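Local coordinates for head completion protein gp6 (Enterobacteria phage HK97, PDB 3JVO) that completes the phage head as a thirteen-membered connector ring, binding the portal protein and gp7 around an open central channel for DNA ejection, at residues I3-V8 / A35-C40; I18-D23 / D69-R74. All blocks are in the same frame, centred on the assembly; numbering follows the deposited sequence.

In the fold
Two contacts whose segments alternate along the chain tie its start to its two longest helices. Contact 1, its centre about 7 Å from the centre of the chain, sets residues 3-8 on helix 26-44 and is partly buried; contact 2, about 12 Å from that centre, sets the loop after helix 11-17 on the end of helix 57-72 at the surface. Their centres lie about 16 Å apart. Both put a phenylalanine ring against aliphatic groups, with no hydrogen bond between their segments. Contact 1 is wholly apolar at its touching side chains, whereas contact 2 adds an aromatic pair and, within residues 69-74, polar bonds that fasten the helix end. Both also reach a neighbouring subunit of the ring.

Contact 1. Residues I3-V8 / A35-C40; sequences IDVLDV and AAFDYC
One face of the Phe-37 ring is turned to residues 3-8, where Val-5 CA stands 4.2 Å above the ring plane, displaced toward the rim. Val-8 CG2 and Ile-3 O approach the same ring obliquely. The ring reaches these groups because its CG is anti to the backbone N (chi1 -176°), which carries it off helix 26-44 toward the N-terminal segment.

Three aliphatic side chains divide the phenylalanine among them. Val-5 takes the root: its CG2 lies 3.4 Å from Phe-37 CB, and the valine runs antiparallel alongside the aromatic side chain. Ile-3 takes the far end, with CG2 3.9 Å from Phe-37 CZ and its CB close to the same end of the ring. Val-8 CG2 is 4.1 Å from Phe-37 CE1, and both Ile-3 and Val-8 come in roughly perpendicular to the phenylalanine. Phe-37, through CB and its ring, makes the whole contact from helix 26-44, and the buried area is a modest 201 Å².

Asp-4, at the N-cap of the short, weakly bonded helix 5-8, caps the turn that carries Val-5 and Val-8. Its OD1 accepts from Leu-6 N at 2.9 Å, with the donor above the carboxylate plane and the N-H...O angle at 149°. Outside the two segments, Ile-3 and Val-8 also touch Ala-52, while Val-5 packs on Phe-14 of helix 11-17. On the side of helix 26-44, Asp-38 OD2 accepts a hydrogen bond from Ala-58 N of a neighbouring subunit. The arrangement is a partly buried apolar contact: an aspartate-capped N-terminal helical turn packed through Ile-3, Val-5 and Val-8 on Phe-37 of helix 26-44, within the helical gp6-like connector fold.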
ATOM      1  N   ILE G   3      41.384  31.526  -9.408  1.00 41.35           N
ATOM      2  CA  ILE G   3      40.665  32.272  -8.377  1.00 39.49           C
ATOM      3  C   ILE G   3      40.613  31.482  -7.077  1.00 38.65           C
ATOM      4  O   ILE G   3      40.320  30.281  -7.065  1.00 38.25           O
ATOM      5  CB  ILE G   3      39.230  32.650  -8.845  1.00 39.76           C
ATOM      6  CG1 ILE G   3      39.289  33.438 -10.157  1.00 39.40           C
ATOM      7  CG2 ILE G   3      38.497  33.468  -7.770  1.00 38.47           C
ATOM      8  CD1 ILE G   3      37.954  33.638 -10.819  1.00 40.21           C
ATOM      9  N   ASP G   4      40.910  32.166  -5.980  1.00 37.53           N
ATOM     10  CA  ASP G   4      40.795  31.581  -4.658  1.00 36.16           C
ATOM     11  C   ASP G   4      39.345  31.737  -4.172  1.00 34.93           C
ATOM     12  O   ASP G   4      38.847  32.865  -4.055  1.00 34.99           O
ATOM     13  CB  ASP G   4      41.761  32.281  -3.705  1.00 36.97           C
ATOM     14  CG  ASP G   4      41.636  31.786  -2.273  1.00 38.73           C
ATOM     15  OD1 ASP G   4      40.721  30.984  -1.971  1.00 42.16           O
ATOM     16  OD2 ASP G   4      42.454  32.209  -1.435  1.00 41.34           O
ATOM     17  N   VAL G   5      38.675  30.618  -3.881  1.00 32.90           N
ATOM     18  CA  VAL G   5      37.259  30.658  -3.463  1.00 31.45           C
ATOM     19  C   VAL G   5      37.013  31.607  -2.276  1.00 31.02           C
ATOM     20  O   VAL G   5      36.006  32.289  -2.241  1.00 30.40           O
ATOM     21  CB  VAL G   5      36.663  29.239  -3.188  1.00 31.68           C
ATOM     22  CG1 VAL G   5      37.342  28.565  -2.040  1.00 29.21           C
ATOM     23  CG2 VAL G   5      35.139  29.329  -2.951  1.00 30.01           C
ATOM     24  N   LEU G   6      37.956  31.679  -1.338  1.00 30.66           N
ATOM     25  CA  LEU G   6      37.813  32.557  -0.175  1.00 31.23           C
ATOM     26  C   LEU G   6      37.874  34.064  -0.501  1.00 31.78           C
ATOM     27  O   LEU G   6      37.513  34.876   0.337  1.00 32.50           O
ATOM     28  CB  LEU G   6      38.798  32.175   0.939  1.00 31.20           C
ATOM     29  CG  LEU G   6      38.602  30.756   1.515  1.00 31.33           C
ATOM     30  CD1 LEU G   6      39.625  30.456   2.610  1.00 29.80           C
ATOM     31  CD2 LEU G   6      37.189  30.581   2.050  1.00 32.11           C
ATOM     32  N   ASP G   7      38.308  34.430  -1.712  1.00 32.22           N
ATOM     33  CA  ASP G   7      38.245  35.824  -2.167  1.00 32.18           C
ATOM     34  C   ASP G   7      36.890  36.136  -2.754  1.00 32.06           C
ATOM     35  O   ASP G   7      36.550  37.302  -2.953  1.00 32.22           O
ATOM     36  CB  ASP G   7      39.284  36.097  -3.251  1.00 32.71           C
ATOM     37  CG  ASP G   7      40.708  36.102  -2.728  1.00 33.54           C
ATOM     38  OD1 ASP G   7      40.909  36.364  -1.515  1.00 34.45           O
ATOM     39  OD2 ASP G   7      41.625  35.850  -3.553  1.00 34.06           O
ATOM     40  N   VAL G   8      36.142  35.083  -3.080  1.00 31.64           N
ATOM     41  CA  VAL G   8      34.792  35.171  -3.639  1.00 31.05           C
ATOM     42  C   VAL G   8      33.768  35.127  -2.485  1.00 31.11           C
ATOM     43  O   VAL G   8      32.900  35.978  -2.393  1.00 31.24           O
ATOM     44  CB  VAL G   8      34.553  34.013  -4.661  1.00 31.19           C
ATOM     45  CG1 VAL G   8      33.148  34.054  -5.262  1.00 30.76           C
ATOM     46  CG2 VAL G   8      35.613  34.030  -5.779  1.00 31.00           C
ATOM     47  N   ALA G  35      36.406  22.578  -3.226  1.00 26.20           N
ATOM     48  CA  ALA G  35      35.817  21.536  -4.040  1.00 25.73           C
ATOM     49  C   ALA G  35      34.538  22.036  -4.700  1.00 26.46           C
ATOM     50  O   ALA G  35      34.310  21.784  -5.876  1.00 26.57           O
ATOM     51  CB  ALA G  35      35.532  20.303  -3.204  1.00 26.19           C
ATOM     52  N   ALA G  36      33.693  22.729  -3.939  1.00 26.19           N
ATOM     53  CA  ALA G  36      32.430  23.239  -4.470  1.00 27.20           C
ATOM     54  C   ALA G  36      32.663  24.288  -5.544  1.00 27.70           C
ATOM     55  O   ALA G  36      31.943  24.344  -6.543  1.00 27.98           O
ATOM     56  CB  ALA G  36      31.604  23.817  -3.368  1.00 26.66           C
ATOM     57  N   PHE G  37      33.646  25.149  -5.310  1.00 27.95           N
ATOM     58  CA  PHE G  37      33.966  26.205  -6.252  1.00 28.70           C
ATOM     59  C   PHE G  37      34.537  25.620  -7.531  1.00 28.79           C
ATOM     60  O   PHE G  37      34.096  25.984  -8.627  1.00 29.28           O
ATOM     61  CB  PHE G  37      34.948  27.189  -5.630  1.00 28.62           C
ATOM     62  CG  PHE G  37      35.261  28.384  -6.502  1.00 29.11           C
ATOM     63  CD1 PHE G  37      34.296  29.372  -6.746  1.00 30.38           C
ATOM     64  CD2 PHE G  37      36.535  28.550  -7.032  1.00 30.77           C
ATOM     65  CE1 PHE G  37      34.604  30.494  -7.554  1.00 31.27           C
ATOM     66  CE2 PHE G  37      36.857  29.663  -7.830  1.00 30.11           C
ATOM     67  CZ  PHE G  37      35.891  30.631  -8.091  1.00 29.77           C
ATOM     68  N   ASP G  38      35.505  24.717  -7.389  1.00 28.29           N
ATOM     69  CA  ASP G  38      36.103  24.006  -8.521  1.00 29.00           C
ATOM     70  C   ASP G  38      35.001  23.350  -9.374  1.00 29.34           C
ATOM     71  O   ASP G  38      34.960  23.491 -10.598  1.00 29.60           O
ATOM     72  CB  ASP G  38      37.111  22.967  -8.009  1.00 28.39           C
ATOM     73  CG  ASP G  38      37.746  22.148  -9.134  1.00 30.03           C
ATOM     74  OD1 ASP G  38      38.086  22.735 -10.179  1.00 32.13           O
ATOM     75  OD2 ASP G  38      37.925  20.924  -8.977  1.00 29.73           O
ATOM     76  N   TYR G  39      34.079  22.668  -8.710  1.00 29.84           N
ATOM     77  CA  TYR G  39      32.980  21.993  -9.397  1.00 30.47           C
ATOM     78  C   TYR G  39      32.102  22.992 -10.159  1.00 30.73           C
ATOM     79  O   TYR G  39      31.846  22.809 -11.354  1.00 30.31           O
ATOM     80  CB  TYR G  39      32.149  21.173  -8.398  1.00 30.50           C
ATOM     81  CG  TYR G  39      30.915  20.552  -9.007  1.00 31.78           C
ATOM     82  CD1 TYR G  39      30.991  19.350  -9.703  1.00 32.05           C
ATOM     83  CD2 TYR G  39      29.676  21.183  -8.900  1.00 29.52           C
ATOM     84  CE1 TYR G  39      29.865  18.799 -10.286  1.00 33.92           C
ATOM     85  CE2 TYR G  39      28.552  20.643  -9.469  1.00 32.26           C
ATOM     86  CZ  TYR G  39      28.650  19.459 -10.161  1.00 33.32           C
ATOM     87  OH  TYR G  39      27.522  18.928 -10.720  1.00 35.33           O
ATOM     88  N   CYS G  40      31.652  24.050  -9.478  1.00 30.52           N
ATOM     89  CA  CYS G  40      30.771  25.012 -10.131  1.00 32.07           C
ATOM     90  C   CYS G  40      31.445  25.754 -11.293  1.00 32.50           C
ATOM     91  O   CYS G  40      30.808  25.974 -12.319  1.00 32.96           O
ATOM     92  CB  CYS G  40      30.154  25.993  -9.134  1.00 31.55           C
ATOM     93  SG  CYS G  40      29.026  25.202  -7.951  1.00 34.62           S
TER

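Contact 2. Residues I18-D23 / D69-R74; sequences IEFEED and DMFEHR
Ile-18 CD1 sits almost centrally over one face of the Phe-71 ring, 3.5 Å from its centroid and only 8° off the ring normal, a CH-pi contact. The methyl lies within 4 Å of all six ring carbons. With CG1 set between the backbone N and the carbonyl carbon (chi1 52°), the longer branch extends over the ring, while CG2 falls beside Phe-71 CD2 and CB.

Phe-71 then turns its edge to the face of Phe-20 in a T-shaped stack, centroids 5.3 Å apart and planes at 64°. Its CZ leads, 3.6 Å from Phe-20 CD1. One phenylalanine thus receives a methyl on its face and offers its rim to a second ring.

The other face of Phe-71 carries Arg-74 NH2, offset toward the rim. That guanidinium is held by Arg-74 NE, which donates to Phe-71 O at 2.8 Å from above the carbonyl plane; NH2 adds a weak bond to the same oxygen. His-73 ND1 reaches back a turn to donate to Asp-69 OD1, which lies near the imidazole plane, while ND1 stands above the carboxylate plane. Across the contact, the Schellman motif ending helix 11-17, with Glu-19 at positive phi as its C-prime residue, turns the chain between Ile-18 and Phe-20.

Helix 26-44 flanks the cluster, with Tyr-32 touching Phe-71 and Arg-74 and Ile-29 touching Phe-20. Beyond the chain, His-73 NE2 is hydrogen-bonded to Glu-79 OE1 of one neighbouring subunit and Arg-74 O to Gln-17 NE2 of another, placing the end of helix 57-72 between adjacent members of the ring, next to the loop that joins helices 11-17 and 26-44.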
ATOM      1  N   ILE G  18      26.387  26.919   6.844  1.00 26.01           N
ATOM      2  CA  ILE G  18      26.143  25.677   7.546  1.00 26.39           C
ATOM      3  C   ILE G  18      25.860  25.847   9.049  1.00 27.99           C
ATOM      4  O   ILE G  18      25.777  24.852   9.762  1.00 27.28           O
ATOM      5  CB  ILE G  18      27.297  24.682   7.360  1.00 26.97           C
ATOM      6  CG1 ILE G  18      28.653  25.337   7.703  1.00 25.35           C
ATOM      7  CG2 ILE G  18      27.243  24.079   5.946  1.00 26.29           C
ATOM      8  CD1 ILE G  18      29.832  24.362   7.696  1.00 24.93           C
ATOM      9  N   GLU G  19      25.721  27.086   9.516  1.00 29.80           N
ATOM     10  CA  GLU G  19      25.454  27.373  10.935  1.00 33.07           C
ATOM     11  C   GLU G  19      26.465  26.677  11.834  1.00 33.33           C
ATOM     12  O   GLU G  19      26.097  25.999  12.780  1.00 32.08           O
ATOM     13  CB  GLU G  19      24.015  26.975  11.317  1.00 32.77           C
ATOM     14  CG  GLU G  19      22.947  27.793  10.571  1.00 36.04           C
ATOM     15  CD  GLU G  19      21.520  27.211  10.661  1.00 38.42           C
ATOM     16  OE1 GLU G  19      21.204  26.446  11.620  1.00 43.91           O
ATOM     17  OE2 GLU G  19      20.695  27.554   9.776  1.00 44.13           O
ATOM     18  N   PHE G  20      27.741  26.836  11.503  1.00 35.27           N
ATOM     19  CA  PHE G  20      28.831  26.158  12.205  1.00 37.80           C
ATOM     20  C   PHE G  20      29.706  27.214  12.889  1.00 39.55           C
ATOM     21  O   PHE G  20      30.386  27.992  12.223  1.00 40.09           O
ATOM     22  CB  PHE G  20      29.656  25.325  11.205  1.00 37.49           C
ATOM     23  CG  PHE G  20      30.643  24.367  11.853  1.00 38.53           C
ATOM     24  CD1 PHE G  20      30.212  23.176  12.422  1.00 37.63           C
ATOM     25  CD2 PHE G  20      32.007  24.658  11.871  1.00 39.93           C
ATOM     26  CE1 PHE G  20      31.121  22.286  13.014  1.00 39.22           C
ATOM     27  CE2 PHE G  20      32.930  23.773  12.455  1.00 40.53           C
ATOM     28  CZ  PHE G  20      32.480  22.580  13.030  1.00 38.75           C
ATOM     29  N   GLU G  21      29.690  27.240  14.215  1.00 42.08           N
ATOM     30  CA  GLU G  21      30.384  28.298  14.964  1.00 44.80           C
ATOM     31  C   GLU G  21      31.827  27.990  15.394  1.00 45.18           C
ATOM     32  O   GLU G  21      32.621  28.912  15.590  1.00 45.71           O
ATOM     33  CB  GLU G  21      29.552  28.753  16.175  1.00 45.30           C
ATOM     34  CG  GLU G  21      28.507  29.837  15.835  1.00 48.98           C
ATOM     35  CD  GLU G  21      27.150  29.267  15.402  1.00 54.56           C
ATOM     36  OE1 GLU G  21      27.045  28.027  15.206  1.00 55.69           O
ATOM     37  OE2 GLU G  21      26.180  30.063  15.261  1.00 56.73           O
ATOM     38  N   GLU G  22      32.154  26.708  15.532  1.00 45.77           N
ATOM     39  CA  GLU G  22      33.476  26.277  15.988  1.00 46.25           C
ATOM     40  C   GLU G  22      34.566  26.604  14.967  1.00 45.66           C
ATOM     41  O   GLU G  22      34.300  26.698  13.766  1.00 45.01           O
ATOM     42  CB  GLU G  22      33.477  24.770  16.257  1.00 46.98           C
ATOM     43  CG  GLU G  22      32.396  24.289  17.207  1.00 50.24           C
ATOM     44  CD  GLU G  22      31.855  22.919  16.820  1.00 55.33           C
ATOM     45  OE1 GLU G  22      32.663  21.994  16.545  1.00 56.84           O
ATOM     46  OE2 GLU G  22      30.610  22.771  16.788  1.00 57.65           O
ATOM     47  N   ASP G  23      35.795  26.750  15.455  1.00 45.17           N
ATOM     48  CA  ASP G  23      36.918  27.165  14.624  1.00 44.87           C
ATOM     49  C   ASP G  23      37.924  26.042  14.381  1.00 44.17           C
ATOM     50  O   ASP G  23      38.926  26.242  13.683  1.00 44.62           O
ATOM     51  CB  ASP G  23      37.621  28.385  15.244  1.00 45.72           C
ATOM     52  CG  ASP G  23      36.767  29.654  15.186  1.00 47.46           C
ATOM     53  OD1 ASP G  23      36.009  29.851  14.193  1.00 48.54           O
ATOM     54  OD2 ASP G  23      36.862  30.459  16.142  1.00 49.19           O
ATOM     55  N   ASP G  69      26.194  20.819   0.937  1.00 26.27           N
ATOM     56  CA  ASP G  69      25.926  19.394   0.721  1.00 27.34           C
ATOM     57  C   ASP G  69      27.125  18.520   1.147  1.00 28.01           C
ATOM     58  O   ASP G  69      26.949  17.543   1.872  1.00 27.78           O
ATOM     59  CB  ASP G  69      25.528  19.112  -0.721  1.00 27.60           C
ATOM     60  CG  ASP G  69      25.172  17.673  -0.941  1.00 29.74           C
ATOM     61  OD1 ASP G  69      24.185  17.180  -0.325  1.00 30.20           O
ATOM     62  OD2 ASP G  69      25.905  17.015  -1.716  1.00 35.48           O
HETATM   63  N   MSE G  70      28.336  18.890   0.734  1.00 27.98           N
HETATM   64  CA  MSE G  70      29.578  18.223   1.183  0.50 28.76           C
HETATM   65  C   MSE G  70      29.729  18.176   2.698  1.00 28.47           C
HETATM   66  O   MSE G  70      30.171  17.187   3.275  1.00 27.88           O
HETATM   67  CB  MSE G  70      30.813  18.934   0.620  0.50 29.28           C
HETATM   68  CG  MSE G  70      30.933  18.882  -0.884  0.50 31.70           C
HETATM   69 SE   MSE G  70      31.061  17.043  -1.510  0.37 35.72          SE
HETATM   70  CE  MSE G  70      32.728  16.484  -0.620  0.50 34.17           C
ATOM     71  N   PHE G  71      29.402  19.285   3.340  1.00 28.32           N
ATOM     72  CA  PHE G  71      29.516  19.352   4.772  1.00 27.57           C
ATOM     73  C   PHE G  71      28.534  18.426   5.511  1.00 27.27           C
ATOM     74  O   PHE G  71      28.887  17.799   6.504  1.00 26.06           O
ATOM     75  CB  PHE G  71      29.374  20.782   5.278  1.00 28.15           C
ATOM     76  CG  PHE G  71      29.546  20.885   6.763  1.00 27.53           C
ATOM     77  CD1 PHE G  71      30.819  20.980   7.312  1.00 29.01           C
ATOM     78  CD2 PHE G  71      28.449  20.827   7.609  1.00 29.05           C
ATOM     79  CE1 PHE G  71      31.000  21.037   8.725  1.00 27.46           C
ATOM     80  CE2 PHE G  71      28.615  20.899   9.025  1.00 31.31           C
ATOM     81  CZ  PHE G  71      29.895  21.005   9.566  1.00 27.41           C
ATOM     82  N   GLU G  72      27.324  18.321   4.982  1.00 27.42           N
ATOM     83  CA  GLU G  72      26.260  17.547   5.596  1.00 28.27           C
ATOM     84  C   GLU G  72      26.253  16.074   5.212  1.00 27.82           C
ATOM     85  O   GLU G  72      25.824  15.235   6.001  1.00 27.88           O
ATOM     86  CB  GLU G  72      24.905  18.156   5.221  1.00 28.65           C
ATOM     87  CG  GLU G  72      24.743  19.631   5.631  1.00 32.62           C
ATOM     88  CD  GLU G  72      24.735  19.874   7.139  1.00 38.84           C
ATOM     89  OE1 GLU G  72      24.489  18.932   7.908  1.00 39.89           O
ATOM     90  OE2 GLU G  72      24.946  21.042   7.565  1.00 43.18           O
ATOM     91  N   HIS G  73      26.678  15.760   3.988  1.00 26.98           N
ATOM     92  CA  HIS G  73      26.551  14.401   3.474  1.00 26.10           C
ATOM     93  C   HIS G  73      27.957  13.908   3.074  1.00 26.55           C
ATOM     94  O   HIS G  73      28.481  14.248   2.001  1.00 25.79           O
ATOM     95  CB  HIS G  73      25.540  14.357   2.317  1.00 26.31           C
ATOM     96  CG  HIS G  73      24.224  15.016   2.635  1.00 25.74           C
ATOM     97  ND1 HIS G  73      23.726  16.076   1.907  1.00 27.03           N
ATOM     98  CD2 HIS G  73      23.321  14.780   3.619  1.00 25.61           C
ATOM     99  CE1 HIS G  73      22.564  16.450   2.411  1.00 26.26           C
ATOM    100  NE2 HIS G  73      22.301  15.688   3.458  1.00 26.28           N
ATOM    101  N   ARG G  74      28.532  13.102   3.966  1.00 25.63           N
ATOM    102  CA  ARG G  74      29.946  12.771   3.987  1.00 26.23           C
ATOM    103  C   ARG G  74      30.312  11.477   3.249  1.00 26.01           C
ATOM    104  O   ARG G  74      31.478  11.219   3.061  1.00 25.07           O
ATOM    105  CB  ARG G  74      30.415  12.640   5.454  1.00 26.54           C
ATOM    106  CG  ARG G  74      30.186  13.894   6.319  1.00 26.05           C
ATOM    107  CD  ARG G  74      31.312  14.837   6.185  1.00 22.83           C
ATOM    108  NE  ARG G  74      31.096  16.081   6.908  1.00 25.20           N
ATOM    109  CZ  ARG G  74      31.718  16.441   8.031  1.00 23.08           C
ATOM    110  NH1 ARG G  74      32.632  15.659   8.594  1.00 21.44           N
ATOM    111  NH2 ARG G  74      31.445  17.618   8.574  1.00 21.41           N
TER